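PDB 1SA3: type II restriction enzyme MspI from Moraxella sp., which recognises the double-stranded DNA sequence 5'-CCGG-3' and cuts each site after the first cytosine, leaving fragments with 5'-phosphate ends. Local coordinates for residues 7-12 / 34-39; 24-29 / 210-215; 169-174 / 239-244. All coordinates share one frame; numbering follows the deposited sequence.

Contact 1. Residues 7-12 / 34-39; sequences SKLYDD and YEKYIL. With NA (sodium ion), chain G.
Leu9 reaches from helix 4-12 onto helix 23-41, pairing two helices that run roughly antiparallel in the PD-(D/E)XK nuclease fold of MspI; the short segments lie at 138°. Its two methyls split the work. CD1 lies 3.5 Å from Tyr37 CA, against the start of that side chain, while CD2 rests on the aliphatic part of Lys36, 3.6 Å from Lys36 CD. To one side of the leucine, Tyr34 OH donates a short hydrogen bond of 2.6 Å to Tyr10 OH, each hydroxyl lying at the edge of the other's ring. Tyr10 OH has a further probable partner in the carbonyl of Arg212, in the turn before strand 213-221. Beyond the atoms that Leu9 touches, the Tyr37 ring runs on to its hydroxyl, which bonds to Glu59 and Gln58. On the more exposed side the Lys36 chain bends at chi2 (-95°) and its ammonium group, salt-bridged to Asp40, also donates to a water that in turn donates to Asp12 OD2. On this same helix 23-41, Glu35 serves the metal site with Asp84 and Asp99: the sodium ion sits 2.4 Å from Glu35 OE1 and 2.8 Å from Glu35 OE2.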
loop_
_atom_site.group_PDB
_atom_site.type_symbol
_atom_site.label_atom_id
_atom_site.label_comp_id
_atom_site.label_asym_id
_atom_site.label_seq_id
_atom_site.Cartn_x
_atom_site.Cartn_y
_atom_site.Cartn_z
ATOM N N SER E 7 -22.646 6.403 1.692
ATOM C CA SER E 7 -23.564 6.791 2.756
ATOM C C SER E 7 -24.000 5.532 3.486
ATOM O O SER E 7 -24.101 5.513 4.711
ATOM C CB SER E 7 -24.783 7.515 2.182
ATOM O OG SER E 7 -25.684 7.859 3.226
ATOM N N LYS E 8 -24.242 4.473 2.726
ATOM C CA LYS E 8 -24.650 3.204 3.311
ATOM C C LYS E 8 -23.548 2.623 4.184
ATOM O O LYS E 8 -23.804 2.169 5.301
ATOM C CB LYS E 8 -25.012 2.198 2.218
ATOM C CG LYS E 8 -25.207 0.783 2.738
ATOM C CD LYS E 8 -25.464 -0.200 1.599
ATOM C CE LYS E 8 -25.140 -1.626 2.015
ATOM N NZ LYS E 8 -25.950 -2.069 3.177
ATOM N N LEU E 9 -22.317 2.635 3.677
ATOM C CA LEU E 9 -21.196 2.092 4.436
ATOM C C LEU E 9 -20.917 2.907 5.699
ATOM O O LEU E 9 -20.649 2.339 6.756
ATOM C CB LEU E 9 -19.937 2.020 3.557
ATOM C CG LEU E 9 -20.064 1.141 2.301
ATOM C CD1 LEU E 9 -18.736 1.082 1.566
ATOM C CD2 LEU E 9 -20.506 -0.259 2.688
ATOM N N TYR E 10 -20.982 4.231 5.605
ATOM C CA TYR E 10 -20.736 5.043 6.796
ATOM C C TYR E 10 -21.779 4.728 7.861
ATOM O O TYR E 10 -21.497 4.771 9.056
ATOM C CB TYR E 10 -20.760 6.539 6.470
ATOM C CG TYR E 10 -19.416 7.091 6.063
ATOM C CD1 TYR E 10 -18.801 6.684 4.878
ATOM C CD2 TYR E 10 -18.736 7.998 6.879
ATOM C CE1 TYR E 10 -17.544 7.164 4.518
ATOM C CE2 TYR E 10 -17.479 8.482 6.525
ATOM C CZ TYR E 10 -16.889 8.061 5.343
ATOM O OH TYR E 10 -15.651 8.548 4.978
ATOM N N ASP E 11 -22.987 4.400 7.419
ATOM C CA ASP E 11 -24.056 4.077 8.344
ATOM C C ASP E 11 -23.817 2.704 8.957
ATOM O O ASP E 11 -23.918 2.544 10.176
ATOM C CB ASP E 11 -25.408 4.102 7.626
ATOM C CG ASP E 11 -26.578 3.974 8.588
ATOM O OD1 ASP E 11 -26.710 4.845 9.478
ATOM O OD2 ASP E 11 -27.363 3.007 8.460
ATOM N N ASP E 12 -23.484 1.719 8.121
ATOM C CA ASP E 12 -23.241 0.364 8.615
ATOM C C ASP E 12 -22.090 0.336 9.625
ATOM O O ASP E 12 -22.080 -0.488 10.537
ATOM C CB ASP E 12 -22.897 -0.606 7.470
ATOM C CG ASP E 12 -23.967 -0.668 6.390
ATOM O OD1 ASP E 12 -25.169 -0.524 6.706
ATOM O OD2 ASP E 12 -23.598 -0.884 5.215
ATOM N N TYR E 34 -13.269 1.513 4.113
ATOM C CA TYR E 34 -12.800 1.718 2.751
ATOM C C TYR E 34 -12.364 0.436 2.054
ATOM O O TYR E 34 -12.368 0.363 0.821
ATOM C CB TYR E 34 -11.724 2.806 2.714
ATOM C CG TYR E 34 -12.369 4.176 2.722
ATOM C CD1 TYR E 34 -12.560 4.885 3.917
ATOM C CD2 TYR E 34 -12.901 4.708 1.549
ATOM C CE1 TYR E 34 -13.274 6.088 3.932
ATOM C CE2 TYR E 34 -13.613 5.897 1.550
ATOM C CZ TYR E 34 -13.800 6.584 2.741
ATOM O OH TYR E 34 -14.530 7.752 2.727
ATOM N N GLU E 35 -12.005 -0.581 2.829
ATOM C CA GLU E 35 -11.671 -1.860 2.217
ATOM C C GLU E 35 -12.994 -2.383 1.665
ATOM O O GLU E 35 -13.082 -2.845 0.529
ATOM C CB GLU E 35 -11.137 -2.861 3.240
ATOM C CG GLU E 35 -10.941 -4.254 2.635
ATOM C CD GLU E 35 -10.434 -5.273 3.628
ATOM O OE1 GLU E 35 -9.563 -4.919 4.449
ATOM O OE2 GLU E 35 -10.898 -6.432 3.577
ATOM N N LYS E 36 -14.035 -2.284 2.481
ATOM C CA LYS E 36 -15.354 -2.761 2.095
ATOM C C LYS E 36 -15.906 -1.994 0.895
ATOM O O LYS E 36 -16.639 -2.549 0.083
ATOM C CB LYS E 36 -16.308 -2.646 3.290
ATOM C CG LYS E 36 -17.345 -3.755 3.374
ATOM C CD LYS E 36 -18.648 -3.351 2.741
ATOM C CE LYS E 36 -19.734 -4.385 3.019
ATOM N NZ LYS E 36 -21.079 -3.850 2.659
ATOM N N TYR E 37 -15.547 -0.719 0.791
ATOM C CA TYR E 37 -15.993 0.128 -0.314
ATOM C C TYR E 37 -15.496 -0.480 -1.629
ATOM O O TYR E 37 -16.241 -0.559 -2.606
ATOM C CB TYR E 37 -15.442 1.541 -0.107
ATOM C CG TYR E 37 -15.957 2.623 -1.043
ATOM C CD1 TYR E 37 -17.224 2.552 -1.627
ATOM C CD2 TYR E 37 -15.185 3.755 -1.289
ATOM C CE1 TYR E 37 -17.702 3.601 -2.436
ATOM C CE2 TYR E 37 -15.640 4.786 -2.073
ATOM C CZ TYR E 37 -16.899 4.711 -2.647
ATOM O OH TYR E 37 -17.327 5.768 -3.410
ATOM N N ILE E 38 -14.243 -0.929 -1.646
ATOM C CA ILE E 38 -13.684 -1.551 -2.847
ATOM C C ILE E 38 -14.363 -2.895 -3.100
ATOM O O ILE E 38 -14.740 -3.196 -4.228
ATOM C CB ILE E 38 -12.148 -1.782 -2.719
ATOM C CG1 ILE E 38 -11.417 -0.441 -2.627
ATOM C CG2 ILE E 38 -11.619 -2.579 -3.918
ATOM C CD1 ILE E 38 -11.503 0.418 -3.882
ATOM N N LEU E 39 -14.529 -3.697 -2.049
ATOM C CA LEU E 39 -15.150 -5.003 -2.189
ATOM C C LEU E 39 -16.555 -4.914 -2.786
ATOM O O LEU E 39 -16.924 -5.732 -3.636
ATOM C CB LEU E 39 -15.197 -5.725 -0.840
ATOM C CG LEU E 39 -13.868 -6.073 -0.151
ATOM C CD1 LEU E 39 -14.155 -6.647 1.227
ATOM C CD2 LEU E 39 -13.082 -7.078 -0.979
HETATM NA NA NA G . -8.634 -6.987 5.060
HETATM O O HOH W 1 -21.327 -2.720 5.130
HETATM O O HOH W 2 -7.184 -8.623 5.735
HETATM O O HOH W 3 -6.949 -5.533 5.963
#

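Contact 2. Residues 24-29 / 210-215; sequences GVTSDR and IDREYV. With nucleotides of chain B; nucleotides of chain A.
Arg212 extends its side chain across Thr26, and the two cross at about a right angle. Arg212 CB leaves the backbone at the third position of a type I' turn, Ile210 to Glu213, the tight hairpin joining strands 203-210 and 213-221. From CB the chain runs extended to NE (chi2 -170°, chi3 176°), which carries the guanidinium to the helix. CG and CD pass the methyl of Thr26 loosely, CG at 4.1 Å from Thr26 CG2, and NE comes closer, 3.7 Å from the same Thr26 CG2. At the tip, NH2 stands 3.4 Å from Thr26 OG1, but the angle is too poor for a hydrogen bond. A water at the guanidinium edge joins them instead, accepting from Arg212 NH2 at 3.0 Å and donating to Thr26 OG1 at 3.2 Å. Both ends have firmer partners: Arg212 NH2 bonds to Leu18 O, and Thr26 OG1 to Gln22 O one turn back. Other residues of this helical segment meet DNA, with Ser27 OG 3.6 Å from C4' of DG6 of chain A. The arginine thus bridges the edge hairpin of the five-stranded sheet, the loop ahead of helix 23-41 and the first turns of that helix.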
loop_
_atom_site.group_PDB
_atom_site.type_symbol
_atom_site.label_atom_id
_atom_site.label_comp_id
_atom_site.label_asym_id
_atom_site.label_seq_id
_atom_site.Cartn_x
_atom_site.Cartn_y
_atom_site.Cartn_z
ATOM N N GLY E 24 -8.771 6.929 17.602
ATOM C CA GLY E 24 -8.298 5.574 17.365
ATOM C C GLY E 24 -9.340 4.663 16.734
ATOM O O GLY E 24 -9.074 4.017 15.713
ATOM N N VAL E 25 -10.531 4.610 17.332
ATOM C CA VAL E 25 -11.594 3.762 16.811
ATOM C C VAL E 25 -12.030 4.246 15.440
ATOM O O VAL E 25 -12.331 3.451 14.548
ATOM C CB VAL E 25 -12.826 3.756 17.744
ATOM C CG1 VAL E 25 -13.953 2.936 17.117
ATOM C CG2 VAL E 25 -12.446 3.167 19.088
ATOM N N THR E 26 -12.051 5.560 15.275
ATOM C CA THR E 26 -12.465 6.149 14.016
ATOM C C THR E 26 -11.532 5.720 12.882
ATOM O O THR E 26 -12.005 5.341 11.816
ATOM C CB THR E 26 -12.516 7.683 14.136
ATOM O OG1 THR E 26 -13.501 8.041 15.113
ATOM C CG2 THR E 26 -12.884 8.320 12.811
ATOM N N SER E 27 -10.221 5.763 13.118
ATOM C CA SER E 27 -9.242 5.363 12.104
ATOM C C SER E 27 -9.441 3.888 11.740
ATOM O O SER E 27 -9.488 3.527 10.556
ATOM C CB SER E 27 -7.812 5.582 12.624
ATOM O OG SER E 27 -6.832 5.108 11.704
ATOM N N ASP E 28 -9.563 3.041 12.762
ATOM C CA ASP E 28 -9.765 1.608 12.561
ATOM C C ASP E 28 -11.042 1.333 11.758
ATOM O O ASP E 28 -11.053 0.496 10.854
ATOM C CB ASP E 28 -9.856 0.886 13.915
ATOM C CG ASP E 28 -8.553 0.939 14.704
ATOM O OD1 ASP E 28 -8.553 0.477 15.865
ATOM O OD2 ASP E 28 -7.533 1.433 14.172
ATOM N N ARG E 29 -12.119 2.041 12.094
ATOM C CA ARG E 29 -13.403 1.869 11.414
ATOM C C ARG E 29 -13.311 2.317 9.966
ATOM O O ARG E 29 -13.763 1.628 9.052
ATOM C CB ARG E 29 -14.499 2.692 12.104
ATOM C CG ARG E 29 -14.852 2.281 13.528
ATOM C CD ARG E 29 -15.766 1.083 13.586
ATOM N NE ARG E 29 -16.291 0.839 14.932
ATOM C CZ ARG E 29 -17.341 1.458 15.472
ATOM N NH1 ARG E 29 -18.017 2.381 14.798
ATOM N NH2 ARG E 29 -17.727 1.143 16.699
ATOM N N ILE E 210 -10.066 13.062 4.679
ATOM C CA ILE E 210 -9.812 14.179 5.580
ATOM C C ILE E 210 -11.073 14.531 6.358
ATOM O O ILE E 210 -12.162 14.634 5.792
ATOM C CB ILE E 210 -9.308 15.408 4.799
ATOM C CG1 ILE E 210 -8.037 15.037 4.032
ATOM C CG2 ILE E 210 -8.993 16.543 5.763
ATOM C CD1 ILE E 210 -7.504 16.126 3.129
ATOM N N ASP E 211 -10.908 14.706 7.667
ATOM C CA ASP E 211 -12.017 15.019 8.560
ATOM C C ASP E 211 -13.120 13.989 8.388
ATOM O O ASP E 211 -14.307 14.328 8.329
ATOM C CB ASP E 211 -12.555 16.431 8.296
ATOM C CG ASP E 211 -11.531 17.507 8.599
ATOM O OD1 ASP E 211 -10.734 17.317 9.543
ATOM O OD2 ASP E 211 -11.527 18.544 7.905
ATOM N N ARG E 212 -12.700 12.728 8.299
ATOM C CA ARG E 212 -13.589 11.579 8.156
ATOM C C ARG E 212 -14.241 11.392 6.794
ATOM O O ARG E 212 -14.904 10.378 6.577
ATOM C CB ARG E 212 -14.701 11.622 9.204
ATOM C CG ARG E 212 -14.239 11.582 10.650
ATOM C CD ARG E 212 -15.444 11.393 11.551
ATOM N NE ARG E 212 -15.072 11.244 12.953
ATOM C CZ ARG E 212 -15.910 10.864 13.912
ATOM N NH1 ARG E 212 -17.180 10.587 13.626
ATOM N NH2 ARG E 212 -15.479 10.762 15.160
ATOM N N GLU E 213 -14.055 12.337 5.876
ATOM C CA GLU E 213 -14.702 12.230 4.568
ATOM C C GLU E 213 -13.796 11.931 3.381
ATOM O O GLU E 213 -12.636 12.327 3.356
ATOM C CB GLU E 213 -15.483 13.513 4.270
ATOM C CG GLU E 213 -16.483 13.912 5.361
ATOM C CD GLU E 213 -17.565 12.875 5.578
ATOM O OE1 GLU E 213 -18.176 12.425 4.587
ATOM O OE2 GLU E 213 -17.818 12.510 6.744
ATOM N N TYR E 214 -14.362 11.249 2.388
ATOM C CA TYR E 214 -13.654 10.895 1.160
ATOM C C TYR E 214 -13.189 12.138 0.406
ATOM O O TYR E 214 -13.939 13.108 0.269
ATOM C CB TYR E 214 -14.581 10.092 0.243
ATOM C CG TYR E 214 -13.972 9.729 -1.096
ATOM C CD1 TYR E 214 -13.218 8.565 -1.246
ATOM C CD2 TYR E 214 -14.161 10.542 -2.215
ATOM C CE1 TYR E 214 -12.672 8.213 -2.474
ATOM C CE2 TYR E 214 -13.616 10.195 -3.458
ATOM C CZ TYR E 214 -12.874 9.025 -3.575
ATOM O OH TYR E 214 -12.344 8.645 -4.795
ATOM N N VAL E 215 -11.954 12.117 -0.078
ATOM C CA VAL E 215 -11.442 13.231 -0.856
ATOM C C VAL E 215 -11.109 12.733 -2.256
ATOM O O VAL E 215 -11.577 13.292 -3.241
ATOM C CB VAL E 215 -10.196 13.846 -0.221
ATOM C CG1 VAL E 215 -9.681 14.989 -1.090
ATOM C CG2 VAL E 215 -10.540 14.361 1.175
ATOM P P DG B 8 -8.290 3.568 21.633
ATOM O OP1 DG B 8 -9.682 3.951 21.292
ATOM O OP2 DG B 8 -7.849 3.564 23.057
ATOM O "O5'" DG B 8 -7.987 2.143 21.001
ATOM C "C5'" DG B 8 -8.219 1.901 19.620
ATOM C "C4'" DG B 8 -7.875 0.471 19.289
ATOM O "O4'" DG B 8 -6.445 0.306 19.142
ATOM C "C3'" DG B 8 -8.306 -0.534 20.356
ATOM O "O3'" DG B 8 -8.708 -1.724 19.700
ATOM C "C2'" DG B 8 -7.017 -0.806 21.109
ATOM C "C1'" DG B 8 -6.023 -0.769 19.966
ATOM N N9 DG B 8 -4.627 -0.551 20.325
ATOM C C8 DG B 8 -4.122 0.233 21.333
ATOM N N7 DG B 8 -2.815 0.214 21.387
ATOM C C5 DG B 8 -2.442 -0.634 20.353
ATOM C C6 DG B 8 -1.157 -1.046 19.923
ATOM O O6 DG B 8 -0.056 -0.731 20.384
ATOM N N1 DG B 8 -1.237 -1.914 18.840
ATOM C C2 DG B 8 -2.401 -2.333 18.245
ATOM N N2 DG B 8 -2.275 -3.178 17.211
ATOM N N3 DG B 8 -3.604 -1.953 18.636
ATOM C C4 DG B 8 -3.548 -1.112 19.689
ATOM P P DG A 6 -4.463 2.727 7.651
ATOM O OP1 DG A 6 -5.592 2.785 6.685
ATOM O OP2 DG A 6 -3.063 2.688 7.138
ATOM O "O5'" DG A 6 -4.557 3.930 8.684
ATOM C "C5'" DG A 6 -3.549 4.931 8.745
ATOM C "C4'" DG A 6 -3.762 5.789 9.967
ATOM O "O4'" DG A 6 -3.117 5.092 11.064
ATOM C "C3'" DG A 6 -3.058 7.139 9.870
ATOM O "O3'" DG A 6 -3.926 8.229 9.621
ATOM C "C2'" DG A 6 -2.395 7.340 11.218
ATOM C "C1'" DG A 6 -2.393 5.984 11.901
ATOM N N9 DG A 6 -0.992 5.566 11.922
ATOM C C8 DG A 6 -0.356 4.702 11.058
ATOM N N7 DG A 6 0.943 4.660 11.238
ATOM C C5 DG A 6 1.170 5.519 12.307
ATOM C C6 DG A 6 2.390 5.891 12.953
ATOM O O6 DG A 6 3.546 5.531 12.687
ATOM N N1 DG A 6 2.164 6.787 13.998
ATOM C C2 DG A 6 0.925 7.273 14.371
ATOM N N2 DG A 6 0.906 8.143 15.405
ATOM N N3 DG A 6 -0.212 6.936 13.775
ATOM C C4 DG A 6 -0.017 6.063 12.760
HETATM O O HOH W 4 -12.464 11.018 15.466
#

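Contact 3. Residues 169-174 / 239-244; sequences QRLTEL and PGFGTG
The ring of Phe241 lies under Leu171 CD2, and this is the tight part of the contact between helix 165-175 and the loop that leads to strand 246-249. Leu171 CD2 sits 3.5 Å above the centroid of the Phe241 ring and 3° off its normal, a clean CH-pi contact. Leu171 sets CG anti to its backbone N (chi1 172°), and the branch then turns CD2 down onto the face. Thr172 approaches the same ring in its plane: Thr172 OG1 is 3.5 Å from Phe241 CD1 and 3.4 Å from Phe241 CA, while its hydroxyl hydrogen-bonds to Lys168 O within the helix. Trp247 meets the phenylalanine edge-to-face. Toward Gly242 the packing slackens: Thr172 CG2 still touches Phe241 O at 3.7 Å but is 4.3 Å from Gly242 N. Here a water bridges the two backbones, donating to Thr172 O at 2.6 Å and to Phe241 O at 2.8 Å. The loop holds its own shape through Pro239 O, which accepts Gly242 N and Gly244 N from opposite faces of its carbonyl plane, and through Thr243 OG1 donating to Gly240 O. No direct hydrogen bond or salt bridge joins the two segments, so the attachment probably rests mainly on packing around Phe241, its ring and its backbone, with the water satisfying two carbonyls that could not bond to each other.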
loop_
_atom_site.group_PDB
_atom_site.type_symbol
_atom_site.label_atom_id
_atom_site.label_comp_id
_atom_site.label_asym_id
_atom_site.label_seq_id
_atom_site.Cartn_x
_atom_site.Cartn_y
_atom_site.Cartn_z
ATOM N N GLN E 169 25.388 10.488 2.727
ATOM C CA GLN E 169 25.687 10.371 1.305
ATOM C C GLN E 169 26.184 8.957 1.024
ATOM O O GLN E 169 25.880 8.381 -0.018
ATOM C CB GLN E 169 26.764 11.388 0.897
ATOM C CG GLN E 169 26.374 12.842 1.134
ATOM N N ARG E 170 26.943 8.403 1.964
ATOM C CA ARG E 170 27.487 7.053 1.825
ATOM C C ARG E 170 26.391 5.986 1.814
ATOM O O ARG E 170 26.464 5.015 1.056
ATOM C CB ARG E 170 28.468 6.766 2.965
ATOM C CG ARG E 170 29.150 5.401 2.880
ATOM C CD ARG E 170 29.961 5.263 1.598
ATOM N NE ARG E 170 30.672 3.989 1.532
ATOM C CZ ARG E 170 31.364 3.571 0.476
ATOM N NH1 ARG E 170 31.438 4.328 -0.613
ATOM N NH2 ARG E 170 31.985 2.398 0.507
ATOM N N LEU E 171 25.382 6.155 2.663
ATOM C CA LEU E 171 24.286 5.190 2.706
ATOM C C LEU E 171 23.566 5.241 1.365
ATOM O O LEU E 171 23.323 4.214 0.733
ATOM C CB LEU E 171 23.315 5.527 3.850
ATOM C CG LEU E 171 21.987 4.743 3.937
ATOM C CD1 LEU E 171 22.234 3.258 3.799
ATOM C CD2 LEU E 171 21.306 5.028 5.268
ATOM N N THR E 172 23.248 6.455 0.928
ATOM C CA THR E 172 22.550 6.669 -0.331
ATOM C C THR E 172 23.296 6.009 -1.480
ATOM O O THR E 172 22.695 5.389 -2.359
ATOM C CB THR E 172 22.423 8.167 -0.636
ATOM O OG1 THR E 172 21.658 8.802 0.396
ATOM C CG2 THR E 172 21.754 8.380 -1.989
ATOM N N GLU E 173 24.615 6.159 -1.458
ATOM C CA GLU E 173 25.485 5.600 -2.480
ATOM C C GLU E 173 25.457 4.078 -2.521
ATOM O O GLU E 173 25.294 3.488 -3.591
ATOM C CB GLU E 173 26.921 6.088 -2.249
ATOM C CG GLU E 173 27.953 5.470 -3.169
ATOM C CD GLU E 173 29.327 6.090 -2.993
ATOM O OE1 GLU E 173 29.786 6.197 -1.837
ATOM O OE2 GLU E 173 29.950 6.469 -4.012
ATOM N N LEU E 174 25.612 3.445 -1.359
ATOM C CA LEU E 174 25.624 1.988 -1.278
ATOM C C LEU E 174 24.264 1.342 -1.534
ATOM O O LEU E 174 24.179 0.192 -1.953
ATOM C CB LEU E 174 26.139 1.541 0.097
ATOM C CG LEU E 174 27.626 1.768 0.399
ATOM C CD1 LEU E 174 27.952 1.289 1.809
ATOM C CD2 LEU E 174 28.469 1.011 -0.629
ATOM N N PRO E 239 15.491 11.864 -1.081
ATOM C CA PRO E 239 14.581 11.380 -0.032
ATOM C C PRO E 239 14.751 9.883 0.233
ATOM O O PRO E 239 14.924 9.100 -0.698
ATOM C CB PRO E 239 13.201 11.704 -0.599
ATOM C CG PRO E 239 13.459 12.914 -1.442
ATOM C CD PRO E 239 14.740 12.556 -2.144
ATOM N N GLY E 240 14.698 9.494 1.500
ATOM C CA GLY E 240 14.841 8.091 1.849
ATOM C C GLY E 240 16.120 7.469 1.316
ATOM O O GLY E 240 16.132 6.306 0.928
ATOM N N PHE E 241 17.200 8.242 1.293
ATOM C CA PHE E 241 18.477 7.742 0.801
ATOM C C PHE E 241 18.330 7.190 -0.611
ATOM O O PHE E 241 18.931 6.176 -0.971
ATOM C CB PHE E 241 19.013 6.678 1.764
ATOM C CG PHE E 241 19.179 7.190 3.167
ATOM C CD1 PHE E 241 20.190 8.102 3.469
ATOM C CD2 PHE E 241 18.274 6.841 4.162
ATOM C CE1 PHE E 241 20.290 8.664 4.744
ATOM C CE2 PHE E 241 18.364 7.394 5.436
ATOM C CZ PHE E 241 19.378 8.313 5.727
ATOM N N GLY E 242 17.514 7.876 -1.405
ATOM C CA GLY E 242 17.302 7.477 -2.784
ATOM C C GLY E 242 16.131 6.546 -3.034
ATOM O O GLY E 242 15.757 6.329 -4.189
ATOM N N THR E 243 15.546 5.998 -1.969
ATOM C CA THR E 243 14.415 5.080 -2.121
ATOM C C THR E 243 13.077 5.788 -2.290
ATOM O O THR E 243 12.121 5.184 -2.765
ATOM C CB THR E 243 14.246 4.142 -0.909
ATOM O OG1 THR E 243 14.035 4.930 0.267
ATOM C CG2 THR E 243 15.455 3.252 -0.733
ATOM N N GLY E 244 12.997 7.051 -1.886
ATOM C CA GLY E 244 11.740 7.769 -2.011
ATOM C C GLY E 244 10.761 7.438 -0.890
ATOM O O GLY E 244 9.642 7.954 -0.839
HETATM O O HOH W 5 20.240 5.124 -3.157
#

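In the fold
Contacts 1 and 2 form one continuous patch, their centres 12 Å apart and both built on helix 23-41. The join is Tyr10 OH of contact 1, 2.5 Å from Arg212 O of contact 2, probably a hydrogen bond; Tyr34 OH also packs on Tyr214 CB at 3.4 Å. That helix links them to the metal site: Glu35 is a ligand of the sodium ion, and residues 24-29, nearer the start of the same helix, touch nucleotides of both DNA strands. Contact 3 stands apart, its centre 39 Å from that of contact 1, across the centre of the chain, and 33 Å from that of contact 2. Even so its nearest atom lies about 5 Å from the DNA.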